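Long-range contact in toll-like receptor 13 (Mus musculus, PDB 4Z0C), which recognises and binds bacterial 23S rRNA as an innate immune receptor, signalling through MYD88 and TRAF6 to activate NF-kappa-B and inflammatory cytokine secretion: residues L281-N292 with L305-L316. Numbering follows the deposited sequence.
Sequences LETLVFQKNVTN and LLFLDLGQNSDL. With NAG (2-acetamido-2-deoxy-beta-D-glucopyranose), chain O.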
loop_
_atom_site.group_PDB
_atom_site.type_symbol
_atom_site.label_atom_id
_atom_site.label_comp_id
_atom_site.label_asym_id
_atom_site.label_seq_id
_atom_site.Cartn_x
_atom_site.Cartn_y
_atom_site.Cartn_z
ATOM N N LEU A 281 28.655 9.564 -40.665
ATOM C CA LEU A 281 28.479 9.212 -39.268
ATOM C C LEU A 281 27.724 10.319 -38.535
ATOM O O LEU A 281 28.137 11.469 -38.555
ATOM C CB LEU A 281 29.833 8.970 -38.607
ATOM C CG LEU A 281 29.730 8.513 -37.150
ATOM C CD1 LEU A 281 29.217 7.078 -37.050
ATOM C CD2 LEU A 281 31.066 8.668 -36.425
ATOM N N GLU A 282 26.598 9.989 -37.923
ATOM C CA GLU A 282 25.862 11.008 -37.163
ATOM C C GLU A 282 25.431 10.574 -35.750
ATOM O O GLU A 282 25.078 11.405 -34.912
ATOM C CB GLU A 282 24.699 11.552 -37.994
ATOM C CG GLU A 282 23.641 10.549 -38.359
ATOM C CD GLU A 282 22.807 11.030 -39.541
ATOM O OE1 GLU A 282 23.322 11.871 -40.320
ATOM O OE2 GLU A 282 21.650 10.575 -39.694
ATOM N N THR A 283 25.550 9.281 -35.479
ATOM C CA THR A 283 25.222 8.729 -34.180
ATOM C C THR A 283 26.409 7.957 -33.631
ATOM O O THR A 283 26.938 7.049 -34.289
ATOM C CB THR A 283 24.013 7.788 -34.255
ATOM O OG1 THR A 283 22.815 8.549 -34.456
ATOM C CG2 THR A 283 23.883 6.975 -32.981
ATOM N N LEU A 284 26.845 8.351 -32.434
ATOM C CA LEU A 284 27.916 7.657 -31.735
ATOM C C LEU A 284 27.491 7.297 -30.316
ATOM O O LEU A 284 27.234 8.175 -29.485
ATOM C CB LEU A 284 29.207 8.499 -31.726
ATOM C CG LEU A 284 30.351 7.857 -30.940
ATOM C CD1 LEU A 284 30.733 6.520 -31.542
ATOM C CD2 LEU A 284 31.547 8.776 -30.838
ATOM N N VAL A 285 27.418 5.995 -30.054
ATOM C CA VAL A 285 27.163 5.494 -28.720
ATOM C C VAL A 285 28.501 5.139 -28.061
ATOM O O VAL A 285 29.250 4.281 -28.532
ATOM C CB VAL A 285 26.157 4.325 -28.750
ATOM C CG1 VAL A 285 25.826 3.849 -27.335
ATOM C CG2 VAL A 285 24.864 4.784 -29.433
ATOM N N PHE A 286 28.781 5.804 -26.949
ATOM C CA PHE A 286 30.137 5.915 -26.420
ATOM C C PHE A 286 30.108 5.774 -24.889
ATOM O O PHE A 286 30.303 6.742 -24.159
ATOM C CB PHE A 286 30.693 7.283 -26.836
ATOM C CG PHE A 286 32.162 7.288 -27.152
ATOM C CD1 PHE A 286 32.715 6.312 -27.969
ATOM C CD2 PHE A 286 32.986 8.301 -26.664
ATOM C CE1 PHE A 286 34.067 6.320 -28.267
ATOM C CE2 PHE A 286 34.335 8.322 -26.960
ATOM C CZ PHE A 286 34.875 7.328 -27.763
ATOM N N GLN A 287 29.895 4.541 -24.427
ATOM C CA GLN A 287 29.527 4.259 -23.043
ATOM C C GLN A 287 30.487 3.439 -22.184
ATOM O O GLN A 287 31.323 2.698 -22.687
ATOM C CB GLN A 287 28.178 3.537 -23.010
ATOM C CG GLN A 287 27.029 4.330 -23.548
ATOM C CD GLN A 287 25.718 3.623 -23.274
ATOM O OE1 GLN A 287 25.700 2.412 -23.038
ATOM N NE2 GLN A 287 24.625 4.379 -23.239
ATOM N N LYS A 288 30.302 3.562 -20.867
ATOM C CA LYS A 288 30.995 2.736 -19.877
ATOM C C LYS A 288 32.483 3.057 -19.720
ATOM O O LYS A 288 33.345 2.201 -19.903
ATOM C CB LYS A 288 30.737 1.227 -20.082
ATOM C CG LYS A 288 29.304 0.811 -19.741
ATOM C CD LYS A 288 29.106 -0.709 -19.774
ATOM C CE LYS A 288 27.625 -1.091 -19.892
ATOM N NZ LYS A 288 27.404 -2.561 -20.079
ATOM N N ASN A 289 32.757 4.305 -19.360
ATOM C CA ASN A 289 34.092 4.697 -18.934
ATOM C C ASN A 289 35.060 4.645 -20.098
ATOM O O ASN A 289 36.206 4.199 -19.998
ATOM C CB ASN A 289 34.548 3.796 -17.792
ATOM C CG ASN A 289 35.833 4.232 -17.180
ATOM O OD1 ASN A 289 36.118 5.428 -17.055
ATOM N ND2 ASN A 289 36.653 3.250 -16.827
ATOM N N VAL A 290 34.567 5.145 -21.213
ATOM C CA VAL A 290 35.298 5.098 -22.450
ATOM C C VAL A 290 36.058 6.433 -22.628
ATOM O O VAL A 290 37.048 6.504 -23.339
ATOM C CB VAL A 290 34.297 4.746 -23.592
ATOM C CG1 VAL A 290 34.222 5.833 -24.633
ATOM C CG2 VAL A 290 34.659 3.417 -24.210
ATOM N N THR A 291 35.629 7.469 -21.916
ATOM C CA THR A 291 36.230 8.795 -22.044
ATOM C C THR A 291 36.055 9.656 -20.784
ATOM O O THR A 291 35.338 9.285 -19.865
ATOM C CB THR A 291 35.619 9.564 -23.234
ATOM O OG1 THR A 291 36.369 10.762 -23.484
ATOM C CG2 THR A 291 34.186 9.953 -22.920
ATOM N N ASN A 292 36.746 10.788 -20.741
ATOM C CA ASN A 292 36.479 11.826 -19.759
ATOM C C ASN A 292 36.121 13.145 -20.441
ATOM O O ASN A 292 35.922 13.164 -21.648
ATOM C CB ASN A 292 37.608 11.978 -18.718
ATOM C CG ASN A 292 38.978 12.312 -19.324
ATOM O OD1 ASN A 292 39.107 12.819 -20.452
ATOM N ND2 ASN A 292 40.020 12.057 -18.533
ATOM N N LEU A 305 28.377 15.022 -35.070
ATOM C CA LEU A 305 27.282 14.166 -34.611
ATOM C C LEU A 305 25.945 14.870 -34.426
ATOM O O LEU A 305 25.907 16.051 -34.070
ATOM C CB LEU A 305 27.654 13.474 -33.306
ATOM C CG LEU A 305 28.951 12.672 -33.328
ATOM C CD1 LEU A 305 29.308 12.169 -31.922
ATOM C CD2 LEU A 305 28.861 11.525 -34.326
ATOM N N LEU A 306 24.861 14.122 -34.674
ATOM C CA LEU A 306 23.490 14.533 -34.324
ATOM C C LEU A 306 23.089 13.963 -32.960
ATOM O O LEU A 306 22.416 14.623 -32.164
ATOM C CB LEU A 306 22.482 14.033 -35.367
ATOM C CG LEU A 306 22.661 14.555 -36.800
ATOM C CD1 LEU A 306 21.494 14.118 -37.729
ATOM C CD2 LEU A 306 22.818 16.072 -36.776
ATOM N N PHE A 307 23.537 12.737 -32.706
ATOM C CA PHE A 307 23.225 12.012 -31.493
ATOM C C PHE A 307 24.508 11.448 -30.896
ATOM O O PHE A 307 25.178 10.620 -31.509
ATOM C CB PHE A 307 22.229 10.875 -31.803
ATOM C CG PHE A 307 21.894 9.999 -30.610
ATOM C CD1 PHE A 307 21.909 10.505 -29.321
ATOM C CD2 PHE A 307 21.558 8.667 -30.789
ATOM C CE1 PHE A 307 21.601 9.694 -28.239
ATOM C CE2 PHE A 307 21.248 7.855 -29.706
ATOM C CZ PHE A 307 21.269 8.367 -28.436
ATOM N N LEU A 308 24.825 11.887 -29.682
ATOM C CA LEU A 308 25.944 11.356 -28.918
ATOM C C LEU A 308 25.432 10.762 -27.590
ATOM O O LEU A 308 24.717 11.419 -26.836
ATOM C CB LEU A 308 26.975 12.464 -28.665
ATOM C CG LEU A 308 28.135 12.160 -27.707
ATOM C CD1 LEU A 308 28.937 10.932 -28.147
ATOM C CD2 LEU A 308 29.053 13.367 -27.524
ATOM N N ASP A 309 25.794 9.514 -27.315
ATOM C CA ASP A 309 25.384 8.861 -26.088
ATOM C C ASP A 309 26.602 8.617 -25.206
ATOM O O ASP A 309 27.446 7.796 -25.536
ATOM C CB ASP A 309 24.690 7.533 -26.382
ATOM C CG ASP A 309 23.967 6.950 -25.156
ATOM O OD1 ASP A 309 24.457 7.103 -24.006
ATOM O OD2 ASP A 309 22.893 6.333 -25.347
ATOM N N LEU A 310 26.678 9.320 -24.074
ATOM C CA LEU A 310 27.826 9.200 -23.180
ATOM C C LEU A 310 27.485 8.547 -21.851
ATOM O O LEU A 310 28.184 8.744 -20.864
ATOM C CB LEU A 310 28.466 10.566 -22.940
ATOM C CG LEU A 310 29.302 11.131 -24.095
ATOM C CD1 LEU A 310 29.688 12.590 -23.844
ATOM C CD2 LEU A 310 30.530 10.269 -24.312
ATOM N N GLY A 311 26.410 7.767 -21.829
ATOM C CA GLY A 311 25.969 7.114 -20.609
ATOM C C GLY A 311 26.998 6.216 -19.949
ATOM O O GLY A 311 27.769 5.548 -20.629
ATOM N N GLN A 312 26.984 6.196 -18.620
ATOM C CA GLN A 312 27.861 5.343 -17.812
ATOM C C GLN A 312 29.351 5.700 -17.907
ATOM O O GLN A 312 30.210 4.839 -17.720
ATOM C CB GLN A 312 27.653 3.861 -18.138
ATOM C CG GLN A 312 26.277 3.311 -17.772
ATOM C CD GLN A 312 26.144 1.836 -18.076
ATOM O OE1 GLN A 312 25.713 1.447 -19.158
ATOM N NE2 GLN A 312 26.582 1.004 -17.141
ATOM N N ASN A 313 29.660 6.958 -18.210
ATOM C CA ASN A 313 31.042 7.430 -18.106
ATOM C C ASN A 313 31.357 7.957 -16.715
ATOM O O ASN A 313 31.176 9.145 -16.417
ATOM C CB ASN A 313 31.367 8.439 -19.201
ATOM C CG ASN A 313 31.587 7.759 -20.545
ATOM O OD1 ASN A 313 32.538 6.990 -20.699
ATOM N ND2 ASN A 313 30.699 8.014 -21.513
ATOM N N SER A 314 31.837 7.043 -15.875
ATOM C CA SER A 314 32.005 7.282 -14.453
ATOM C C SER A 314 32.973 8.419 -14.092
ATOM O O SER A 314 32.926 8.951 -12.983
ATOM C CB SER A 314 32.416 5.973 -13.768
ATOM O OG SER A 314 33.399 5.285 -14.523
ATOM N N ASP A 315 33.837 8.802 -15.024
ATOM C CA ASP A 315 34.775 9.901 -14.771
ATOM C C ASP A 315 34.202 11.283 -15.084
ATOM O O ASP A 315 34.905 12.296 -14.955
ATOM C CB ASP A 315 36.086 9.696 -15.536
ATOM C CG ASP A 315 37.000 8.685 -14.866
ATOM O OD1 ASP A 315 36.759 8.345 -13.689
ATOM O OD2 ASP A 315 37.954 8.220 -15.525
ATOM N N LEU A 316 32.945 11.331 -15.521
ATOM C CA LEU A 316 32.280 12.617 -15.690
ATOM C C LEU A 316 31.613 12.990 -14.348
ATOM O O LEU A 316 30.599 12.403 -13.955
ATOM C CB LEU A 316 31.257 12.585 -16.833
ATOM C CG LEU A 316 31.728 12.283 -18.260
ATOM C CD1 LEU A 316 30.582 12.445 -19.256
ATOM C CD2 LEU A 316 32.946 13.140 -18.667
HETATM C C1 NAG O . 38.522 4.923 -15.334
HETATM C C2 NAG O . 38.419 3.716 -14.427
HETATM C C3 NAG O . 39.711 3.736 -13.630
HETATM C C4 NAG O . 40.906 3.671 -14.605
HETATM C C5 NAG O . 40.697 4.468 -15.917
HETATM C C6 NAG O . 41.535 3.945 -17.080
HETATM C C7 NAG O . 36.476 2.719 -13.341
HETATM C C8 NAG O . 35.147 2.982 -12.713
HETATM N N2 NAG O . 37.205 3.785 -13.636
HETATM O O3 NAG O . 39.699 2.666 -12.712
HETATM O O4 NAG O . 42.068 4.150 -13.947
HETATM O O5 NAG O . 39.353 4.494 -16.375
HETATM O O6 NAG O . 41.218 4.698 -18.231
HETATM O O7 NAG O . 36.841 1.567 -13.538
HETATM O O HOH W 1 34.717 7.575 -17.651
#
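Asn313 swings CG away from its own carbonyl carbon (chi1 -76°), which brings its amide against the backbone of Phe286 and Val290, while Gln287, with a similar first torsion (-63°) and an extended chain, reaches Asp309. The two segments lie in successive leucine-rich repeats, LRR 11 and LRR 12, in the solenoid of the ectodomain; the axes of strands 283-285 and 307-309 approach to 4.8 Å and run parallel. Asn313, the consensus asparagine of its repeat, ties its side chain to the preceding one: ND2 donates to Phe286 O at 3.0 Å, with the acceptor close to the amide plane, and also to Leu310 O of its own turn. Its OD1 accepts from Val290 N at 2.8 Å, so both ends of the amide are engaged and its rotation is fixed. Gln287 NE2 meets Asp309 OD1 at 2.8 Å from above the carboxylate plane, the two planes being 80° apart; the same oxygen accepts from Gly311 N in an Asx turn. Inside the solenoid, Val290 CG1 lies over the centre of the Phe286 ring, Leu284 CD2 is offset on the opposite face, and Leu310 CD2 sits at the edge, 3.9 Å from Phe286 CD2. NAG lies against Asn289, a predicted N-glycosylation site, whose ND2 hydrogen-bonds to NAG O5 (3.0 Å) and Leu261 O. One water donates to Asn289 OD1 (2.6 Å) and to Thr291 O, and accepts from Asp315 N at 3.0 Å.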